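Local atomic coordinates of argininosuccinate lyase (Chelativorans sp., PDB entry 6RXA), a protein that acts as a C-N lyase (EDDS lyase) of the aspartase/fumarase superfamily, probably splitting N-substituted aspartates such as argininosuccinate into fumarate and an amine. Residues D435-Q438 / N439-R442; E362-S365 / T366-D369; N352-R355 / M356-Y359; A456-D459 / D460-E464. The protein carries 2 engineered substitutions. All blocks are in the same frame, centred on the assembly; numbering follows the deposited sequence.

All four contacts are local, and three of them run along single helices. Contact 2 is the most buried: a beta turn that carries the chain from helix 353-362 into helix 367-378 and is bridged by ordered water. Contact 1 is partly buried and touches contact 2 directly, through the salt bridge between Arg-442 and Asp-369. Contact 3 lies on the surface, at the capped start of the helix that contact 2 leaves, and mixes arginine chains with an aromatic ring. Contact 4, about 30 Å from contact 2 between centres, belongs to the long helix 451-500; one flank is apolar and packed on other helices, while the outer one bears carboxylates.

Contact 1 of 4, residues D435-Q438 / N439-R442; sequences DPWQ and NVLR
Leu-441 lies against one face of the Trp-437 indole from the next turn of helix 436-442. Its CG stands 4.0 Å from the centroid of the five-membered ring and 21° off the ring normal, which defines a CH-pi contact, and its CD1 comes to 3.5 Å from Trp-437 NE1. At the benzene end of the indole, Val-440 CG1 reaches Trp-437 CZ3 at 3.9 Å, from an oblique direction. The CB of Trp-437 sets out away from residues 439-442; the anti arrangement of CG and the backbone N (chi1 -175°) brings the indole back beside them. Replacing this tryptophan by an alanine would probably leave Leu-441 CG and Val-440 CG1 without the surface they lean on and open a gap beside Pro-451.

A second first-shell pair is polar. Gln-438 O sits 3.5 Å above the centre of the Arg-442 guanidinium plane while accepting from Arg-442 N at 2.9 Å. The bend of the arginine chain at chi3 folds the group back over this carbonyl, and salt bridges from NE to Asp-369 and from NH1 to Asp-432 fix its rotation.

Further out, the helix start is tied down by Asp-435. Its carbonyl oxygen accepts twice from Asn-439: from N at 3.0 Å, and from ND2 at 2.9 Å, the latter 57° out of the carbonyl plane. Asp-435 is the N-cap: its OD1 accepts weak bonds from the amides of Trp-437 and Gln-438.

Around this short helix, Trp-437 and Val-440 touch Thr-167 of strand 161-167, Pro-451 opening helix 451-500 meets Trp-437, Val-440 and Leu-441, and Pro-436 rests on Ala-360 and Ala-361 of helix 353-362.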
# COMPACT_ATOMS: atom_id res chain seq x y z
N ASP A 435 6.30 -37.77 -27.41
CA ASP A 435 4.86 -37.78 -27.63
C ASP A 435 4.22 -37.01 -26.48
O ASP A 435 4.31 -37.45 -25.32
CB ASP A 435 4.38 -39.23 -27.63
CG ASP A 435 2.88 -39.36 -27.85
OD1 ASP A 435 2.12 -38.44 -27.47
OD2 ASP A 435 2.46 -40.41 -28.38
N PRO A 436 3.59 -35.85 -26.73
CA PRO A 436 3.11 -35.04 -25.59
C PRO A 436 2.02 -35.71 -24.79
O PRO A 436 1.89 -35.43 -23.59
CB PRO A 436 2.62 -33.74 -26.25
CG PRO A 436 2.29 -34.14 -27.66
CD PRO A 436 3.25 -35.23 -28.03
N TRP A 437 1.20 -36.56 -25.41
CA TRP A 437 0.19 -37.27 -24.64
C TRP A 437 0.84 -38.29 -23.71
O TRP A 437 0.40 -38.46 -22.57
CB TRP A 437 -0.83 -37.94 -25.56
CG TRP A 437 -1.96 -38.59 -24.80
CD1 TRP A 437 -2.32 -39.90 -24.81
CD2 TRP A 437 -2.84 -37.94 -23.88
NE1 TRP A 437 -3.39 -40.11 -23.97
CE2 TRP A 437 -3.73 -38.91 -23.39
CE3 TRP A 437 -2.97 -36.62 -23.43
CZ2 TRP A 437 -4.73 -38.61 -22.47
CZ3 TRP A 437 -3.96 -36.32 -22.52
CH2 TRP A 437 -4.83 -37.31 -22.05
N GLN A 438 1.90 -38.96 -24.18
CA GLN A 438 2.65 -39.84 -23.28
C GLN A 438 3.31 -39.06 -22.15
O GLN A 438 3.47 -39.59 -21.05
CB GLN A 438 3.67 -40.69 -24.04
CG GLN A 438 3.05 -41.65 -25.03
CD GLN A 438 2.06 -42.62 -24.40
OE1 GLN A 438 2.36 -43.25 -23.39
NE2 GLN A 438 0.88 -42.73 -24.99
N ASN A 439 3.72 -37.81 -22.41
CA ASN A 439 4.24 -36.98 -21.32
C ASN A 439 3.18 -36.81 -20.23
O ASN A 439 3.49 -36.84 -19.03
CB ASN A 439 4.66 -35.59 -21.81
CG ASN A 439 6.03 -35.55 -22.42
OD1 ASN A 439 6.87 -34.74 -22.02
ND2 ASN A 439 6.27 -36.39 -23.41
N VAL A 440 1.93 -36.59 -20.65
CA VAL A 440 0.84 -36.43 -19.69
C VAL A 440 0.59 -37.73 -18.95
O VAL A 440 0.53 -37.76 -17.71
CB VAL A 440 -0.42 -35.93 -20.40
CG1 VAL A 440 -1.60 -35.99 -19.47
CG2 VAL A 440 -0.22 -34.49 -20.89
N LEU A 441 0.49 -38.83 -19.69
CA LEU A 441 0.18 -40.12 -19.07
C LEU A 441 1.25 -40.55 -18.08
O LEU A 441 0.94 -41.17 -17.05
CB LEU A 441 -0.01 -41.18 -20.16
CG LEU A 441 -1.23 -41.02 -21.06
CD1 LEU A 441 -1.30 -42.18 -22.07
CD2 LEU A 441 -2.49 -40.94 -20.24
N ARG A 442 2.52 -40.25 -18.37
CA ARG A 442 3.58 -40.63 -17.44
C ARG A 442 3.53 -39.86 -16.13
O ARG A 442 4.03 -40.35 -15.11
CB ARG A 442 4.95 -40.42 -18.10
CG ARG A 442 5.32 -41.55 -19.05
CD ARG A 442 6.74 -41.43 -19.53
NE ARG A 442 6.91 -40.37 -20.51
CZ ARG A 442 6.82 -40.54 -21.83
NH1 ARG A 442 6.58 -41.74 -22.35
NH2 ARG A 442 7.00 -39.51 -22.64

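Contact 2 of 4, residues E362-S365 / T366-D369; sequences ENYS and TMTD
A type I beta turn from Tyr-364 to Met-367 joins the end of helix 353-362 to the start of helix 367-378. Its closing bond runs from Met-367 N to Tyr-364 O, 3.2 Å long with an N-H...O angle of 152°; the donor approaches well above the carbonyl plane, 58° out of it. The same oxygen lies 3.2 Å from Met-367 CG, and that carbon also meets Tyr-364 CB at 4.0 Å. Bends at chi2 and chi3 curl the methionine back, placing its CE at the edge of the tyrosine ring, near the ring plane. Over the centre of one ring face, 4.0 Å above it, stands Glu-362 O, and the phenol OH is held by Ile-401 O.

Tyr-364 takes a left-handed backbone conformation (phi 85°) just after the preceding helix has ended, consistent with a change of chain direction at this helix-to-helix link. Water completes the junction. One molecule donates to Thr-366 OG1 at 3.0 Å and accepts a weak bond from Tyr-364 N. Another donates to Ser-365 O at 2.9 Å and accepts from Asp-369 N at 3.1 Å, so it bridges the i and i+4 backbone groups, which are too far apart to bond directly.

Met-367 packs on Val-389 and Val-393 of helix 382-399 and on Gln-285 of the second subunit, and Asp-369 OD1 forms a salt bridge with Arg-443. The side chain of Thr-368 is about 10 Å from that of Thr-158, a residue that binds fumarate.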
# COMPACT_ATOMS: atom_id res chain seq x y z
N GLU A 362 5.24 -29.54 -30.74
CA GLU A 362 6.23 -28.91 -31.61
C GLU A 362 7.22 -27.99 -30.92
O GLU A 362 8.33 -27.83 -31.44
CB GLU A 362 5.54 -28.13 -32.73
CG GLU A 362 4.72 -29.02 -33.64
CD GLU A 362 4.15 -28.30 -34.84
OE1 GLU A 362 4.22 -27.06 -34.89
OE2 GLU A 362 3.64 -28.99 -35.75
N ASN A 363 6.89 -27.39 -29.77
CA ASN A 363 7.67 -26.27 -29.25
C ASN A 363 8.59 -26.62 -28.07
O ASN A 363 9.00 -25.72 -27.33
CB ASN A 363 6.75 -25.11 -28.87
CG ASN A 363 6.11 -24.45 -30.07
OD1 ASN A 363 6.45 -24.74 -31.20
ND2 ASN A 363 5.18 -23.55 -29.81
N TYR A 364 8.93 -27.88 -27.90
CA TYR A 364 10.04 -28.38 -27.07
C TYR A 364 9.69 -28.56 -25.60
O TYR A 364 10.61 -28.84 -24.79
CB TYR A 364 11.33 -27.56 -27.23
CG TYR A 364 11.72 -27.35 -28.68
CD1 TYR A 364 12.14 -28.40 -29.47
CD2 TYR A 364 11.62 -26.08 -29.26
CE1 TYR A 364 12.47 -28.20 -30.80
CE2 TYR A 364 11.95 -25.88 -30.58
CZ TYR A 364 12.38 -26.94 -31.34
OH TYR A 364 12.71 -26.73 -32.67
N SER A 365 8.42 -28.48 -25.21
CA SER A 365 8.05 -28.78 -23.83
C SER A 365 8.25 -30.26 -23.47
O SER A 365 8.22 -30.59 -22.28
CB SER A 365 6.60 -28.36 -23.58
OG SER A 365 5.69 -29.25 -24.19
N THR A 366 8.43 -31.14 -24.46
CA THR A 366 8.67 -32.55 -24.19
C THR A 366 10.13 -32.87 -23.87
O THR A 366 10.46 -34.04 -23.69
CB THR A 366 8.20 -33.38 -25.39
OG1 THR A 366 8.85 -32.90 -26.57
CG2 THR A 366 6.69 -33.28 -25.55
N MET A 367 11.01 -31.87 -23.77
CA MET A 367 12.43 -32.18 -23.61
C MET A 367 12.77 -32.77 -22.24
O MET A 367 13.76 -33.50 -22.12
CB MET A 367 13.29 -30.95 -23.90
CG MET A 367 13.25 -30.50 -25.34
SD MET A 367 13.87 -31.75 -26.49
CE MET A 367 12.35 -32.20 -27.34
N THR A 368 11.99 -32.46 -21.20
CA THR A 368 12.26 -33.08 -19.91
C THR A 368 12.10 -34.59 -20.00
O THR A 368 12.94 -35.35 -19.52
CB THR A 368 11.34 -32.55 -18.81
OG1 THR A 368 11.55 -31.16 -18.61
CG2 THR A 368 11.64 -33.29 -17.50
N ASP A 369 11.03 -35.05 -20.66
CA ASP A 369 10.85 -36.49 -20.79
C ASP A 369 11.97 -37.13 -21.59
O ASP A 369 12.38 -38.26 -21.29
CB ASP A 369 9.48 -36.83 -21.37
CG ASP A 369 8.43 -36.92 -20.29
OD1 ASP A 369 8.67 -36.36 -19.20
OD2 ASP A 369 7.37 -37.56 -20.52
O HOH W 1 7.49 -30.46 -27.57
O HOH W 2 10.62 -29.84 -20.90
O HOH W 3 8.72 -33.01 -20.85

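Contact 3 of 4, residues N352-R355 / M356-Y359; sequences NKER and MRQY
Arg-355 and Tyr-359, one turn apart near the start of helix 353-362, form the apolar part of the contact. Arg-355 CG lies over a face of the tyrosine ring, 4.1 Å from its centroid and 21° off the normal, a CH-pi contact; Arg-355 CD continues outward to 3.7 Å from Tyr-359 OH. A turn at chi2 (84°) lays the arginine chain along the ring, and the guanidinium plane ends 36° from that of the phenol. Gln-358 runs beside the same chain, with its OE1 3.7 Å from Arg-355 CD.

Hydrogen bonding is chiefly that of the backbone: Tyr-359 N donates to Arg-355 O at 3.0 Å, almost straight, and Met-356 N to Asn-352 O. Asn-352 is the N-cap; in one of its two conformers OD1 accepts from Arg-355 N at 3.1 Å, so this cap is certain for that conformer alone. Tyr-359 OH bonds to Tyr-267 O. A leucine in place of this tyrosine would probably leave that carbonyl without its hydroxyl partner and the methylenes of Arg-355 without a flat surface to rest on.

Charged groups meet less closely. The Arg-357 guanidinium turns one face to Lys-353 O, 3.9 Å from the plane, and its NH2 comes to 3.9 Å from Glu-354 CG, yet Glu-354 OE1 is 5.2 Å from NH2 and makes no salt bridge with it.

Met-356 packs inward on Val-269 and on Met-154 of strand 153-158. The chemistry thus implies a surface helix where Arg-355 contributes methylenes and Arg-357 a guanidinium face, with any help from Glu-354 to Arg-357 probably limited to longer-range attraction.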
# COMPACT_ATOMS: atom_id res chain seq x y z
N ASN A 352 -8.82 -23.88 -28.12
CA ASN A 352 -8.47 -24.36 -29.46
C ASN A 352 -7.65 -25.63 -29.28
O ASN A 352 -6.42 -25.58 -29.16
CB ASN A 352 -7.68 -23.32 -30.24
CG ASN A 352 -7.37 -23.75 -31.68
OD1 ASN A 352 -7.33 -24.94 -32.02
ND2 ASN A 352 -7.14 -22.76 -32.53
N LYS A 353 -8.33 -26.77 -29.24
CA LYS A 353 -7.67 -28.01 -28.85
C LYS A 353 -6.56 -28.38 -29.82
O LYS A 353 -5.51 -28.89 -29.40
CB LYS A 353 -8.69 -29.15 -28.74
CG LYS A 353 -9.73 -28.92 -27.66
CD LYS A 353 -10.58 -30.16 -27.47
CE LYS A 353 -11.67 -29.94 -26.44
NZ LYS A 353 -12.51 -31.16 -26.24
N GLU A 354 -6.77 -28.14 -31.12
CA GLU A 354 -5.76 -28.53 -32.09
C GLU A 354 -4.49 -27.70 -31.93
O GLU A 354 -3.38 -28.24 -31.99
CB GLU A 354 -6.30 -28.39 -33.52
CG GLU A 354 -7.25 -29.49 -33.96
CD GLU A 354 -7.43 -29.52 -35.47
OE1 GLU A 354 -6.52 -29.06 -36.20
OE2 GLU A 354 -8.49 -30.00 -35.94
N ARG A 355 -4.64 -26.39 -31.74
CA ARG A 355 -3.46 -25.55 -31.58
C ARG A 355 -2.75 -25.86 -30.26
O ARG A 355 -1.51 -25.87 -30.21
CB ARG A 355 -3.86 -24.08 -31.67
CG ARG A 355 -2.74 -23.07 -31.60
CD ARG A 355 -2.03 -22.79 -32.93
NE ARG A 355 -2.82 -22.35 -34.10
CZ ARG A 355 -3.95 -21.63 -34.12
NH1 ARG A 355 -4.56 -21.22 -33.02
NH2 ARG A 355 -4.47 -21.33 -35.30
N MET A 356 -3.51 -26.11 -29.20
CA MET A 356 -2.90 -26.50 -27.93
C MET A 356 -2.03 -27.74 -28.10
O MET A 356 -0.88 -27.77 -27.65
CB MET A 356 -3.99 -26.79 -26.90
CG MET A 356 -4.65 -25.56 -26.29
SD MET A 356 -6.00 -26.06 -25.20
CE MET A 356 -6.34 -24.51 -24.36
N ARG A 357 -2.56 -28.76 -28.77
CA ARG A 357 -1.79 -29.97 -29.02
C ARG A 357 -0.59 -29.68 -29.91
O ARG A 357 0.51 -30.22 -29.68
CB ARG A 357 -2.69 -31.02 -29.67
CG ARG A 357 -2.04 -32.39 -29.85
CD ARG A 357 -3.02 -33.34 -30.59
NE ARG A 357 -4.43 -33.06 -30.29
CZ ARG A 357 -5.32 -32.58 -31.16
NH1 ARG A 357 -6.57 -32.36 -30.77
NH2 ARG A 357 -4.98 -32.33 -32.42
N GLN A 358 -0.77 -28.85 -30.93
CA GLN A 358 0.34 -28.53 -31.83
C GLN A 358 1.52 -27.94 -31.06
O GLN A 358 2.66 -28.37 -31.22
CB GLN A 358 -0.11 -27.55 -32.91
CG GLN A 358 0.99 -27.13 -33.85
CD GLN A 358 0.52 -26.16 -34.92
OE1 GLN A 358 -0.61 -25.66 -34.87
NE2 GLN A 358 1.38 -25.89 -35.89
N TYR A 359 1.26 -26.91 -30.25
CA TYR A 359 2.34 -26.33 -29.46
C TYR A 359 3.00 -27.39 -28.58
O TYR A 359 4.23 -27.47 -28.51
CB TYR A 359 1.81 -25.20 -28.59
CG TYR A 359 1.42 -23.95 -29.32
CD1 TYR A 359 1.72 -23.76 -30.66
CD2 TYR A 359 0.75 -22.95 -28.67
CE1 TYR A 359 1.35 -22.58 -31.32
CE2 TYR A 359 0.40 -21.78 -29.30
CZ TYR A 359 0.68 -21.59 -30.61
OH TYR A 359 0.31 -20.42 -31.24

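Contact 4 of 4, residues A456-D459 / D460-E464; sequences ASID and DAMAE
Ile-458 and Ala-461 form the buried flank of this part of helix 451-500, the long C-terminal helix that packs along helices 112-147 and 168-193 in the helical body of this aspartase/fumarase-type fold. Within the helix they meet where Ala-461 CB lies 3.6 Å from Ile-458 O. The evidence for tight packing is their burial and their neighbours: the methyl of Ala-461 touches Met-173 and Ser-176 of helix 168-193 as well as Arg-139 and Val-143 of helix 112-147, consistent with a close approach of the helices, and Ile-458 touches Met-173 too.

Met-462 marks the edge of this flank. Its CG runs beside Ile-458, 4.1 Å from CG2, the branch that lies anti to the isoleucine N and beside its carbonyl carbon and so faces the following turn. The same CG is 3.2 Å from Ile-458 O, which accepts from Met-462 N at 2.8 Å. Beyond CG the thioether end turns away, towards Val-143 and His-144. Ser-457 meets Val-226 of the third subunit.

The outer side is looser and charged. Asp-459 and Asp-460 are successive residues, but their carboxylates diverge: OD2 of Asp-459 and OD1 of Asp-460 are 6.5 Å apart, a spacing that probably eases their mutual repulsion. Asp-459 OD1 has its counter-charge one turn back, in a salt bridge to Lys-455. The backbone bond from Ala-463 N to Asp-459 O is 3.2 Å, slightly longer than the one at Met-462. Asp-460 CG lies 3.5 Å from Ala-456 O, one turn earlier.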
# COMPACT_ATOMS: atom_id res chain seq x y z
N ALA A 456 -9.18 -37.91 -9.91
CA ALA A 456 -9.17 -38.07 -8.47
C ALA A 456 -9.33 -36.72 -7.77
O ALA A 456 -10.09 -36.60 -6.80
CB ALA A 456 -7.87 -38.74 -8.01
N SER A 457 -8.62 -35.70 -8.26
CA SER A 457 -8.73 -34.37 -7.68
C SER A 457 -10.12 -33.80 -7.89
O SER A 457 -10.66 -33.11 -7.01
CB SER A 457 -7.69 -33.43 -8.29
OG SER A 457 -6.40 -33.71 -7.75
N ILE A 458 -10.72 -34.05 -9.05
CA ILE A 458 -12.08 -33.58 -9.30
C ILE A 458 -13.05 -34.24 -8.33
O ILE A 458 -13.90 -33.56 -7.74
CB ILE A 458 -12.48 -33.82 -10.77
CG1 ILE A 458 -11.71 -32.85 -11.68
CG2 ILE A 458 -14.00 -33.65 -10.94
CD1 ILE A 458 -11.89 -33.16 -13.16
N ASP A 459 -12.94 -35.56 -8.15
CA ASP A 459 -13.82 -36.25 -7.21
C ASP A 459 -13.70 -35.65 -5.81
O ASP A 459 -14.71 -35.41 -5.13
CB ASP A 459 -13.46 -37.74 -7.16
CG ASP A 459 -13.82 -38.49 -8.42
OD1 ASP A 459 -14.57 -37.96 -9.27
OD2 ASP A 459 -13.36 -39.65 -8.57
N ASP A 460 -12.47 -35.37 -5.38
CA ASP A 460 -12.27 -34.76 -4.07
C ASP A 460 -12.88 -33.36 -4.02
O ASP A 460 -13.50 -32.99 -3.01
CB ASP A 460 -10.77 -34.69 -3.75
CG ASP A 460 -10.21 -36.04 -3.34
OD1 ASP A 460 -11.02 -36.98 -3.14
OD2 ASP A 460 -8.97 -36.17 -3.23
N ALA A 461 -12.71 -32.57 -5.08
CA ALA A 461 -13.23 -31.21 -5.09
C ALA A 461 -14.75 -31.20 -5.10
O ALA A 461 -15.38 -30.31 -4.49
CB ALA A 461 -12.67 -30.45 -6.30
N MET A 462 -15.37 -32.16 -5.78
CA MET A 462 -16.83 -32.22 -5.79
C MET A 462 -17.35 -32.52 -4.38
O MET A 462 -18.37 -31.96 -3.96
CB MET A 462 -17.30 -33.28 -6.79
CG MET A 462 -17.00 -32.93 -8.25
SD MET A 462 -18.00 -31.56 -8.86
CE MET A 462 -19.58 -32.36 -9.12
N ALA A 463 -16.65 -33.38 -3.64
CA ALA A 463 -17.05 -33.62 -2.25
C ALA A 463 -16.85 -32.37 -1.40
O ALA A 463 -17.69 -32.05 -0.55
CB ALA A 463 -16.27 -34.80 -1.69
N GLU A 464 -15.74 -31.66 -1.62
CA GLU A 464 -15.50 -30.41 -0.90
C GLU A 464 -16.56 -29.37 -1.23
O GLU A 464 -17.02 -28.65 -0.34
CB GLU A 464 -14.08 -29.90 -1.19
CG GLU A 464 -13.00 -30.72 -0.49
CD GLU A 464 -11.58 -30.24 -0.75
OE1 GLU A 464 -11.36 -29.27 -1.51
OE2 GLU A 464 -10.66 -30.84 -0.16